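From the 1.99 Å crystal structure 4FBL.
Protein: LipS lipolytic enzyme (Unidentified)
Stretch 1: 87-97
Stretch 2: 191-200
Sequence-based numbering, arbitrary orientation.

Stretch 1 (87-97) TGHGTTPAEMA
Stretch 2, residues 191-200: AYPVTPVPAI

Stretch 1 is a loop, residues 87-92, that runs into a helix starting at Pro-93; stretch 2 reaches a short strand at 194-196 and then takes helical backbone angles at 197-199. The helix and strand axes run roughly the same way, 27° apart with a closest approach of 8.2 Å. The chains draw nearer as they proceed: Gly-90 CA lies 7.3 Å from Ala-191 CA, whereas Ala-97 CA lies 5.1 Å from Ala-199 CA. A large side chain fills the wide end and alanines line the narrow one.

The large bump is Tyr-192 (chi1 -68°, m; chi2 -49°), which points toward stretch 1 and seats its hydroxyl in the hollow of the loop. There the oxygen is used twice: Tyr-192 OH donates to Gly-88 O at 2.6 Å and accepts from Thr-91 N at 2.9 Å, with an N-H...O angle of 153°. The loop curls around this oxygen, with glycine at two of its positions. Gly-88 (phi/psi 77/-4) has no room for a CB, which would clash with Met-96 CA and jam against the preceding carbonyl; Gly-90 (56/27) has the positive phi that favours glycine.

Thr-91 (-124/-91, chi1 p) and Thr-92 (-142/154, chi1 p) lead into the helix. Thr-91 OG1 donates to Glu-95 OE2 at 2.7 Å, with Glu-95 chi1 and chi2 both t, while Thr-92 OG1 caps the helix by accepting from Glu-95 N at 3.1 Å. Met-96 N bonds to Thr-92 O (3.2 Å) and Ala-97 N to Pro-93 O (3.0 Å).

Pro-93, C-gamma exo, covers one face of the tyrosine ring: its CG sits 4.1 Å from the ring centroid of Tyr-192, 24° off the normal, a CH-pi contact. Its CB also meets Val-194 CG2 (chi1 m) at 3.8 Å. Met-96, extended with all three chi angles t, points toward stretch 2. Its SD lies at the ring edge, 3.8 Å from Tyr-192 CD2, and also touches Pro-196 CG at 3.7 Å; beyond the sulfur, Met-96 CE reaches Ala-199 CB at 3.9 Å.

Pro-196, C-gamma exo, is the answering bump: it points toward stretch 1 and fits among Pro-93, Met-96 and Ala-97, its CG 3.7 Å from Pro-93 O and its CB 4.2 Å from Ala-97 CB. After it the chain turns, Ala-199 N bonding to Pro-196 O at 3.0 Å. Here Pro-198 CB lies 3.7 Å from Ala-97 O and Ala-199 CB 3.6 Å from Met-96 O, so small side chains rest directly on backbone. The contact buries 508 Å².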

# COMPACT_ATOMS: atom_id res chain seq x y z
N THR C 87 7.17 -13.58 -11.17
CA THR C 87 5.99 -13.89 -11.95
C THR C 87 5.62 -12.76 -12.93
O THR C 87 5.58 -11.57 -12.54
CB THR C 87 4.79 -14.14 -10.97
OG1 THR C 87 5.22 -15.13 -10.00
CG2 THR C 87 3.46 -14.62 -11.77
N GLY C 88 5.31 -13.10 -14.18
CA GLY C 88 4.92 -12.08 -15.12
C GLY C 88 6.02 -11.23 -15.69
O GLY C 88 5.74 -10.34 -16.54
N HIS C 89 7.28 -11.45 -15.22
CA HIS C 89 8.45 -10.66 -15.72
C HIS C 89 9.34 -11.46 -16.71
O HIS C 89 9.42 -12.75 -16.65
CB HIS C 89 9.32 -10.09 -14.58
CG HIS C 89 8.59 -9.16 -13.69
ND1 HIS C 89 8.88 -7.82 -13.61
CD2 HIS C 89 7.50 -9.36 -12.92
CE1 HIS C 89 8.03 -7.24 -12.78
NE2 HIS C 89 7.21 -8.15 -12.33
N GLY C 90 10.01 -10.70 -17.59
CA GLY C 90 10.83 -11.28 -18.70
C GLY C 90 10.05 -12.25 -19.61
O GLY C 90 10.64 -13.20 -20.17
N THR C 91 8.71 -12.07 -19.72
CA THR C 91 7.81 -12.82 -20.69
C THR C 91 7.07 -11.74 -21.53
O THR C 91 7.64 -11.22 -22.49
CB THR C 91 6.87 -13.75 -19.99
OG1 THR C 91 6.03 -13.02 -19.06
CG2 THR C 91 7.67 -14.78 -19.22
N THR C 92 5.89 -11.29 -21.11
CA THR C 92 5.23 -10.22 -21.84
C THR C 92 4.56 -9.27 -20.86
O THR C 92 4.21 -9.72 -19.74
CB THR C 92 4.14 -10.79 -22.77
OG1 THR C 92 3.05 -11.38 -22.01
CG2 THR C 92 4.72 -11.83 -23.72
N PRO C 93 4.38 -7.98 -21.26
CA PRO C 93 3.69 -7.05 -20.39
C PRO C 93 2.28 -7.52 -20.06
O PRO C 93 1.82 -7.29 -18.90
CB PRO C 93 3.71 -5.71 -21.17
CG PRO C 93 4.97 -5.86 -22.10
CD PRO C 93 4.92 -7.30 -22.47
N ALA C 94 1.62 -8.22 -20.99
CA ALA C 94 0.29 -8.85 -20.68
C ALA C 94 0.31 -9.87 -19.53
O ALA C 94 -0.63 -9.96 -18.72
CB ALA C 94 -0.34 -9.55 -21.94
N GLU C 95 1.33 -10.71 -19.49
CA GLU C 95 1.42 -11.61 -18.33
C GLU C 95 1.70 -10.84 -16.97
O GLU C 95 1.11 -11.16 -15.90
CB GLU C 95 2.42 -12.71 -18.61
CG GLU C 95 2.43 -13.67 -17.42
CD GLU C 95 3.45 -14.81 -17.46
OE1 GLU C 95 2.92 -15.96 -17.53
OE2 GLU C 95 4.72 -14.59 -17.37
N MET C 96 2.54 -9.82 -17.03
CA MET C 96 2.73 -8.96 -15.86
C MET C 96 1.41 -8.22 -15.34
O MET C 96 1.20 -8.02 -14.11
CB MET C 96 3.84 -7.94 -16.16
CG MET C 96 4.23 -7.14 -14.89
SD MET C 96 5.40 -5.83 -15.14
CE MET C 96 5.27 -5.06 -13.54
N ALA C 97 0.53 -7.85 -16.29
CA ALA C 97 -0.77 -7.20 -15.98
C ALA C 97 -1.61 -8.12 -15.14
O ALA C 97 -2.43 -7.64 -14.36
CB ALA C 97 -1.56 -6.83 -17.35
N ALA C 191 14.34 -4.53 -19.55
CA ALA C 191 13.09 -4.29 -18.81
C ALA C 191 12.00 -4.09 -19.86
O ALA C 191 12.29 -3.81 -21.00
CB ALA C 191 13.26 -3.07 -18.02
N TYR C 192 10.73 -4.22 -19.50
CA TYR C 192 9.66 -4.01 -20.51
C TYR C 192 9.70 -2.54 -20.95
O TYR C 192 10.05 -1.66 -20.17
CB TYR C 192 8.26 -4.37 -19.95
CG TYR C 192 8.02 -5.82 -19.64
CD1 TYR C 192 8.30 -6.82 -20.57
CD2 TYR C 192 7.41 -6.20 -18.40
CE1 TYR C 192 7.98 -8.16 -20.32
CE2 TYR C 192 7.16 -7.55 -18.12
CZ TYR C 192 7.42 -8.54 -19.06
OH TYR C 192 7.13 -9.89 -18.75
N PRO C 193 9.38 -2.28 -22.24
CA PRO C 193 9.38 -0.99 -22.86
C PRO C 193 8.13 -0.13 -22.45
O PRO C 193 8.09 1.11 -22.72
CB PRO C 193 9.37 -1.34 -24.36
CG PRO C 193 8.54 -2.59 -24.44
CD PRO C 193 9.08 -3.36 -23.21
N VAL C 194 7.17 -0.79 -21.77
CA VAL C 194 5.92 -0.17 -21.30
C VAL C 194 5.68 -0.61 -19.81
O VAL C 194 6.17 -1.71 -19.35
CB VAL C 194 4.69 -0.59 -22.19
CG1 VAL C 194 4.91 -0.17 -23.67
CG2 VAL C 194 4.38 -2.13 -22.16
N THR C 195 4.97 0.24 -19.06
CA THR C 195 4.39 -0.15 -17.75
C THR C 195 2.93 -0.62 -17.85
O THR C 195 2.06 0.15 -18.30
CB THR C 195 4.43 1.05 -16.89
OG1 THR C 195 5.79 1.49 -16.82
CG2 THR C 195 3.85 0.73 -15.49
N PRO C 196 2.65 -1.90 -17.53
CA PRO C 196 1.27 -2.40 -17.54
C PRO C 196 0.52 -1.84 -16.29
O PRO C 196 0.84 -2.15 -15.12
CB PRO C 196 1.41 -3.91 -17.36
CG PRO C 196 2.84 -4.17 -17.30
CD PRO C 196 3.59 -2.93 -17.05
N VAL C 197 -0.43 -0.97 -16.58
CA VAL C 197 -1.22 -0.24 -15.55
C VAL C 197 -1.81 -1.09 -14.41
O VAL C 197 -1.63 -0.74 -13.24
CB VAL C 197 -2.24 0.67 -16.26
CG1 VAL C 197 -3.29 1.27 -15.24
CG2 VAL C 197 -1.50 1.77 -16.85
N PRO C 198 -2.43 -2.23 -14.74
CA PRO C 198 -3.01 -2.95 -13.60
C PRO C 198 -2.00 -3.44 -12.55
O PRO C 198 -2.46 -3.86 -11.50
CB PRO C 198 -3.68 -4.17 -14.23
CG PRO C 198 -3.98 -3.70 -15.64
CD PRO C 198 -2.79 -2.88 -16.01
N ALA C 199 -0.69 -3.48 -12.88
CA ALA C 199 0.27 -4.14 -11.98
C ALA C 199 0.66 -3.06 -11.03
O ALA C 199 1.21 -3.35 -10.02
CB ALA C 199 1.52 -4.71 -12.74
N ILE C 200 0.40 -1.78 -11.36
CA ILE C 200 0.85 -0.64 -10.48
C ILE C 200 0.39 -0.68 -8.97
O ILE C 200 1.16 -0.33 -8.04
CB ILE C 200 0.47 0.77 -11.08
CG1 ILE C 200 1.20 0.97 -12.48
CG2 ILE C 200 0.65 1.89 -10.04
CD1 ILE C 200 0.85 2.29 -13.25